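Local coordinates for galactokinase (Bifidobacterium longum subsp. infantis ATCC 15697 = JCM 1222 = DSM 20088, PDB 6TEQ), which probably phosphorylates galactose with ATP, as a GHMP-family galactokinase, and binds 2-deoxy-2-fluoro-galactose in its sugar pocket, at residues A[41-46]-A[56-61]; A[200-205]-A[220-225]. All blocks are in the same frame, centred on the assembly; numbering follows the deposited sequence.

How the contacts relate
Contact 1 is wholly buried, about 7 Å from the centre of the chain, and contact 2 lies farther out and is only partly buried. Their centres are about 10 Å apart. Both belong to one mixed sheet, in which strand 54-70 pairs with strand 33-42 and with strand 202-207. A probable backbone bond from Leu204 N to Pro57 O, 2.9 Å long, joins the two. Leu43 also packs on Ala203 and Phe223, and Leu56 on Ala203 and Leu205. The chemistry follows the place: in 41-46 with 56-61 a buried amide leads to the sugar, whereas 200-205 with 220-225 carries polar side chains and a water.

Contact 1. Residues A[41-46]-A[56-61]; sequences VNLIGE and LPIALP. With GAF (2-deoxy-2-fluoro-alpha-D-galactopyranose), chain M.
Asn42 reaches across to Leu56 with its amide and links the hairpin of strands 33-42 and 54-70 to the sugar. Its CB leads to CG, which is anti to the backbone N (chi1 -162°). At the tip, OD1 accepts the N-H of Leu56 at 3.2 Å, in the carbonyl plane. The same OD1 passes 3.7 Å from CD of Pro57. ND2 turns back to its own segment. It donates to Gly45 O, lying above that carbonyl plane, and almost straight to Glu46 OE1 at 2.9 Å (174°), which it meets from above the carboxylate plane. Both acceptors lie in the amide plane, and the two bonds would fix the rotation of the amide about CB-CG.

Leu56 N is shared between Asn42 OD1 and, weakly, Ile44 O. Val41 and Ile58 exchange two backbone bonds, and Leu43 N donates to Leu56 O from above its carbonyl plane, at 2.8 Å. On the other side of the sheet, the side chains of Val41 and Ile58 lie side by side.

Glu46 OE1 is 2.5 Å from O6 of the fluorogalactose, and its OE2 forms a salt bridge with Arg363. Asn42 is thus a second-shell residue: its amide probably helps to position the carboxylate that meets the sugar's O6.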
loop_
_atom_site.group_PDB
_atom_site.type_symbol
_atom_site.label_atom_id
_atom_site.label_comp_id
_atom_site.label_asym_id
_atom_site.label_seq_id
_atom_site.Cartn_x
_atom_site.Cartn_y
_atom_site.Cartn_z
ATOM N N VAL A 41 1.761 -4.984 -2.453
ATOM C CA VAL A 41 1.985 -4.478 -3.829
ATOM C C VAL A 41 0.641 -4.363 -4.546
ATOM O O VAL A 41 -0.140 -5.314 -4.600
ATOM C CB VAL A 41 2.985 -5.338 -4.618
ATOM C CG1 VAL A 41 4.412 -5.005 -4.293
ATOM C CG2 VAL A 41 2.804 -6.800 -4.329
ATOM N N ASN A 42 0.437 -3.210 -5.150
ATOM C CA ASN A 42 -0.750 -2.984 -5.979
ATOM C C ASN A 42 -0.442 -3.588 -7.340
ATOM O O ASN A 42 0.449 -3.123 -8.027
ATOM C CB ASN A 42 -1.153 -1.525 -6.023
ATOM C CG ASN A 42 -2.572 -1.377 -6.496
ATOM O OD1 ASN A 42 -3.347 -2.328 -6.432
ATOM N ND2 ASN A 42 -2.852 -0.191 -7.001
ATOM N N LEU A 43 -1.188 -4.599 -7.731
ATOM C CA LEU A 43 -0.901 -5.217 -9.029
ATOM C C LEU A 43 -1.239 -4.207 -10.123
ATOM O O LEU A 43 -0.514 -4.131 -11.121
ATOM C CB LEU A 43 -1.660 -6.520 -9.206
ATOM C CG LEU A 43 -1.353 -7.640 -8.230
ATOM C CD1 LEU A 43 -2.310 -8.764 -8.478
ATOM C CD2 LEU A 43 0.096 -8.109 -8.333
ATOM N N ILE A 44 -2.399 -3.567 -10.004
ATOM C CA ILE A 44 -2.869 -2.576 -10.995
ATOM C C ILE A 44 -4.034 -1.840 -10.368
ATOM O O ILE A 44 -4.587 -2.297 -9.383
ATOM C CB ILE A 44 -3.252 -3.363 -12.292
ATOM C CG1 ILE A 44 -3.367 -2.444 -13.482
ATOM C CG2 ILE A 44 -4.473 -4.235 -12.142
ATOM C CD1 ILE A 44 -3.395 -3.160 -14.826
ATOM N N GLY A 45 -4.303 -0.673 -10.911
ATOM C CA GLY A 45 -5.318 0.246 -10.386
ATOM C C GLY A 45 -4.657 1.254 -9.495
ATOM O O GLY A 45 -4.916 1.300 -8.304
ATOM N N GLU A 46 -3.812 2.040 -10.101
ATOM C CA GLU A 46 -2.940 2.975 -9.422
ATOM C C GLU A 46 -3.473 4.388 -9.594
ATOM O O GLU A 46 -3.956 4.801 -10.662
ATOM C CB GLU A 46 -1.529 2.889 -9.989
ATOM C CG GLU A 46 -0.454 3.143 -8.960
ATOM C CD GLU A 46 -0.330 1.944 -8.005
ATOM O OE1 GLU A 46 -0.931 2.013 -6.884
ATOM O OE2 GLU A 46 0.301 0.903 -8.389
ATOM N N LEU A 56 -6.285 -3.484 -7.177
ATOM C CA LEU A 56 -6.006 -4.927 -7.094
ATOM C C LEU A 56 -4.703 -5.200 -6.374
ATOM O O LEU A 56 -3.738 -5.638 -7.009
ATOM C CB LEU A 56 -6.040 -5.505 -8.509
ATOM C CG LEU A 56 -6.120 -7.020 -8.568
ATOM C CD1 LEU A 56 -7.472 -7.526 -8.047
ATOM C CD2 LEU A 56 -5.903 -7.488 -9.985
ATOM N N PRO A 57 -4.676 -4.966 -5.042
ATOM C CA PRO A 57 -3.464 -5.299 -4.296
ATOM C C PRO A 57 -3.424 -6.740 -3.794
ATOM O O PRO A 57 -4.411 -7.433 -3.736
ATOM C CB PRO A 57 -3.552 -4.352 -3.090
ATOM C CG PRO A 57 -5.057 -4.200 -2.831
ATOM C CD PRO A 57 -5.655 -4.143 -4.261
ATOM N N ILE A 58 -2.180 -7.143 -3.533
ATOM C CA ILE A 58 -1.853 -8.350 -2.736
ATOM C C ILE A 58 -1.100 -7.896 -1.509
ATOM O O ILE A 58 -0.406 -6.834 -1.543
ATOM C CB ILE A 58 -1.053 -9.376 -3.544
ATOM C CG1 ILE A 58 0.281 -8.825 -4.027
ATOM C CG2 ILE A 58 -1.902 -9.900 -4.681
ATOM C CD1 ILE A 58 1.239 -9.852 -4.512
ATOM N N ALA A 59 -1.206 -8.702 -0.476
ATOM C CA ALA A 59 -0.405 -8.485 0.736
ATOM C C ALA A 59 0.917 -9.213 0.525
ATOM O O ALA A 59 0.933 -10.413 0.104
ATOM C CB ALA A 59 -1.122 -9.014 1.934
ATOM N N LEU A 60 2.023 -8.560 0.833
ATOM C CA LEU A 60 3.332 -9.228 0.826
ATOM C C LEU A 60 3.486 -10.163 2.029
ATOM O O LEU A 60 2.838 -10.010 3.061
ATOM C CB LEU A 60 4.428 -8.178 0.809
ATOM C CG LEU A 60 4.614 -7.417 -0.487
ATOM C CD1 LEU A 60 5.554 -6.276 -0.205
ATOM C CD2 LEU A 60 5.199 -8.326 -1.554
ATOM N N PRO A 61 4.437 -11.115 1.979
ATOM C CA PRO A 61 4.742 -11.873 3.175
ATOM C C PRO A 61 5.467 -11.020 4.227
ATOM O O PRO A 61 5.499 -11.370 5.395
ATOM C CB PRO A 61 5.695 -12.917 2.655
ATOM C CG PRO A 61 6.261 -12.421 1.357
ATOM C CD PRO A 61 5.184 -11.548 0.788
HETATM C C1 GAF M . -0.022 5.682 -2.256
HETATM C C2 GAF M . -1.246 5.829 -1.378
HETATM F F2 GAF M . -0.897 5.568 -0.095
HETATM C C3 GAF M . -2.365 4.902 -1.805
HETATM O O3 GAF M . -3.540 5.262 -1.149
HETATM C C4 GAF M . -2.637 5.017 -3.334
HETATM O O4 GAF M . -3.236 6.251 -3.709
HETATM C C5 GAF M . -1.353 4.823 -4.065
HETATM O O5 GAF M . -0.407 5.772 -3.635
HETATM C C6 GAF M . -1.489 4.935 -5.569
HETATM O O6 GAF M . -2.346 3.920 -6.092
HETATM O O1 GAF M . 0.491 4.409 -1.907
#

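Contact 2. Residues A[200-205]-A[220-225]; sequences EGHALL and QQEFDL
Gln221 O is gripped from strand 202-207 by two neighbouring residues. Ala203 N donates to it at 2.8 Å, in the carbonyl plane. The CA-H of His202 makes a second, weaker contact with the same oxygen, at 3.0 Å. In return, Gln221 N gives a nearly straight bond to Ala203 O (177°). Past this pair, Phe223 N donates to Gly201 O.

CB and CD2 of His202 also pass close to Gln221 O, CB at 3.3 Å. ND1 donates to Glu200 O at 2.8 Å, and this acceptor sits at the ring edge, in plane, which would fix the ring's rotation. CD2 comes near CB of Gln220. The ring and the Gln220 amide are turned 83° apart. The carboxylate of Glu222 runs side by side with the imidazole, a doubtful approach, as Glu222 has two conformers.

In Gln220 the bend at chi2 (-69°) turns CD toward Leu204 of strand 202-207. NE2 lies 3.4 Å from CD1 of Leu204 and donates to Arg197 O. OE1 bonds with Thr199 OG1 and accepts a hydrogen bond from a water that also donates, weakly, to His202 O.

Leu204 and Gln220 share one face of the sheet, Ala203 and Gln221 the other, and each face mixes apolar and polar side chains. Ala203 CB meets Phe223 CB at 4.1 Å, and the phenyl ring continues inward to Leu43, Ile58 and the ring of Phe317. Leu205 CB packs alongside Gln221 CG, and both side chains touch Val314 of helix 294-318. Gln221 NE2 is hydrogen-bonded to Ser219 OG.

Strands 202-207 and 218-222 thus form an antiparallel pair. Strand 202-207 also pairs with 54-70, and 218-222 thereby extends the mixed sheet that holds the galactose-binding hairpin.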
loop_
_atom_site.group_PDB
_atom_site.type_symbol
_atom_site.label_atom_id
_atom_site.label_comp_id
_atom_site.label_asym_id
_atom_site.label_seq_id
_atom_site.Cartn_x
_atom_site.Cartn_y
_atom_site.Cartn_z
ATOM N N GLU A 200 -4.339 -15.025 1.476
ATOM C CA GLU A 200 -3.263 -15.826 0.855
ATOM C C GLU A 200 -3.748 -16.417 -0.478
ATOM O O GLU A 200 -4.897 -16.859 -0.573
ATOM C CB GLU A 200 -2.814 -16.937 1.780
ATOM C CG GLU A 200 -1.614 -17.705 1.249
ATOM C CD GLU A 200 -1.882 -18.801 0.213
ATOM O OE1 GLU A 200 -3.026 -19.375 0.215
ATOM O OE2 GLU A 200 -0.952 -19.075 -0.621
ATOM N N GLY A 201 -2.909 -16.307 -1.495
ATOM C CA GLY A 201 -3.204 -16.809 -2.844
ATOM C C GLY A 201 -4.225 -15.990 -3.630
ATOM O O GLY A 201 -4.660 -16.495 -4.689
ATOM N N HIS A 202 -4.641 -14.821 -3.148
ATOM C CA HIS A 202 -5.653 -13.991 -3.816
ATOM C C HIS A 202 -5.208 -12.533 -3.856
ATOM O O HIS A 202 -4.488 -12.103 -2.943
ATOM C CB HIS A 202 -6.980 -14.099 -3.063
ATOM C CG HIS A 202 -7.563 -15.451 -3.111
ATOM N ND1 HIS A 202 -7.072 -16.485 -2.346
ATOM C CD2 HIS A 202 -8.562 -15.942 -3.866
ATOM C CE1 HIS A 202 -7.804 -17.563 -2.600
ATOM N NE2 HIS A 202 -8.721 -17.272 -3.554
ATOM N N ALA A 203 -5.691 -11.828 -4.882
ATOM C CA ALA A 203 -5.652 -10.371 -4.968
ATOM C C ALA A 203 -7.003 -9.831 -4.516
ATOM O O ALA A 203 -8.009 -10.506 -4.723
ATOM C CB ALA A 203 -5.264 -10.009 -6.395
ATOM N N LEU A 204 -6.980 -8.650 -3.962
ATOM C CA LEU A 204 -8.153 -8.022 -3.429
ATOM C C LEU A 204 -8.742 -7.046 -4.465
ATOM O O LEU A 204 -8.152 -5.943 -4.745
ATOM C CB LEU A 204 -7.758 -7.288 -2.162
ATOM C CG LEU A 204 -8.943 -6.669 -1.416
ATOM C CD1 LEU A 204 -9.688 -7.749 -0.670
ATOM C CD2 LEU A 204 -8.482 -5.597 -0.460
ATOM N N LEU A 205 -9.769 -7.441 -5.219
ATOM C CA LEU A 205 -10.405 -6.454 -6.160
ATOM C C LEU A 205 -11.274 -5.517 -5.305
ATOM O O LEU A 205 -12.340 -5.909 -4.810
ATOM C CB LEU A 205 -11.224 -7.214 -7.200
ATOM C CG LEU A 205 -11.997 -6.344 -8.154
ATOM C CD1 LEU A 205 -11.125 -5.330 -8.885
ATOM C CD2 LEU A 205 -12.775 -7.214 -9.105
ATOM N N GLN A 220 -12.355 -11.429 -3.683
ATOM C CA GLN A 220 -11.051 -12.115 -3.639
ATOM C C GLN A 220 -10.837 -12.781 -5.000
ATOM O O GLN A 220 -11.677 -13.626 -5.410
ATOM C CB GLN A 220 -11.008 -13.138 -2.525
ATOM C CG GLN A 220 -11.175 -12.533 -1.146
ATOM C CD GLN A 220 -10.058 -11.681 -0.642
ATOM O OE1 GLN A 220 -8.971 -11.796 -1.156
ATOM N NE2 GLN A 220 -10.327 -10.881 0.401
ATOM N N GLN A 221 -9.789 -12.392 -5.723
ATOM C CA GLN A 221 -9.517 -12.897 -7.068
ATOM C C GLN A 221 -8.339 -13.871 -6.952
ATOM O O GLN A 221 -7.323 -13.561 -6.297
ATOM C CB GLN A 221 -9.156 -11.744 -7.990
ATOM C CG GLN A 221 -10.309 -10.815 -8.243
ATOM C CD GLN A 221 -11.371 -11.546 -9.019
ATOM O OE1 GLN A 221 -11.090 -12.338 -9.912
ATOM N NE2 GLN A 221 -12.626 -11.161 -8.777
ATOM N N GLU A 222 -8.477 -15.025 -7.571
ATOM C CA GLU A 222 -7.399 -16.038 -7.629
ATOM C C GLU A 222 -6.126 -15.334 -8.093
ATOM O O GLU A 222 -6.179 -14.573 -9.087
ATOM C CB GLU A 222 -7.812 -17.188 -8.554
ATOM C CG GLU A 222 -8.967 -18.057 -8.035
ATOM C CD GLU A 222 -8.528 -19.123 -7.039
ATOM O OE1 GLU A 222 -7.382 -19.034 -6.624
ATOM O OE2 GLU A 222 -9.327 -20.053 -6.698
ATOM N N PHE A 223 -5.016 -15.536 -7.390
ATOM C CA PHE A 223 -3.719 -15.001 -7.813
ATOM C C PHE A 223 -2.647 -16.017 -7.453
ATOM O O PHE A 223 -1.826 -15.775 -6.562
ATOM C CB PHE A 223 -3.467 -13.591 -7.266
ATOM C CG PHE A 223 -2.358 -12.922 -8.022
ATOM C CD1 PHE A 223 -2.512 -12.527 -9.326
ATOM C CD2 PHE A 223 -1.121 -12.713 -7.404
ATOM C CE1 PHE A 223 -1.455 -11.916 -9.994
ATOM C CE2 PHE A 223 -0.090 -12.104 -8.071
ATOM C CZ PHE A 223 -0.244 -11.763 -9.374
ATOM N N ASP A 224 -2.716 -17.160 -8.098
ATOM C CA ASP A 224 -1.812 -18.279 -7.778
ATOM C C ASP A 224 -0.711 -18.249 -8.846
ATOM O O ASP A 224 -0.927 -18.754 -9.942
ATOM C CB ASP A 224 -2.562 -19.591 -7.763
ATOM C CG ASP A 224 -1.680 -20.783 -7.538
ATOM O OD1 ASP A 224 -0.432 -20.601 -7.379
ATOM O OD2 ASP A 224 -2.275 -21.870 -7.410
ATOM N N LEU A 225 0.416 -17.624 -8.561
ATOM C CA LEU A 225 1.505 -17.520 -9.557
ATOM C C LEU A 225 2.013 -18.913 -9.962
ATOM O O LEU A 225 2.394 -19.085 -11.112
ATOM C CB LEU A 225 2.642 -16.718 -8.934
ATOM C CG LEU A 225 2.315 -15.263 -8.665
ATOM C CD1 LEU A 225 3.254 -14.683 -7.659
ATOM C CD2 LEU A 225 2.322 -14.442 -9.923
HETATM O O HOH W 1 -6.394 -10.684 -1.364
#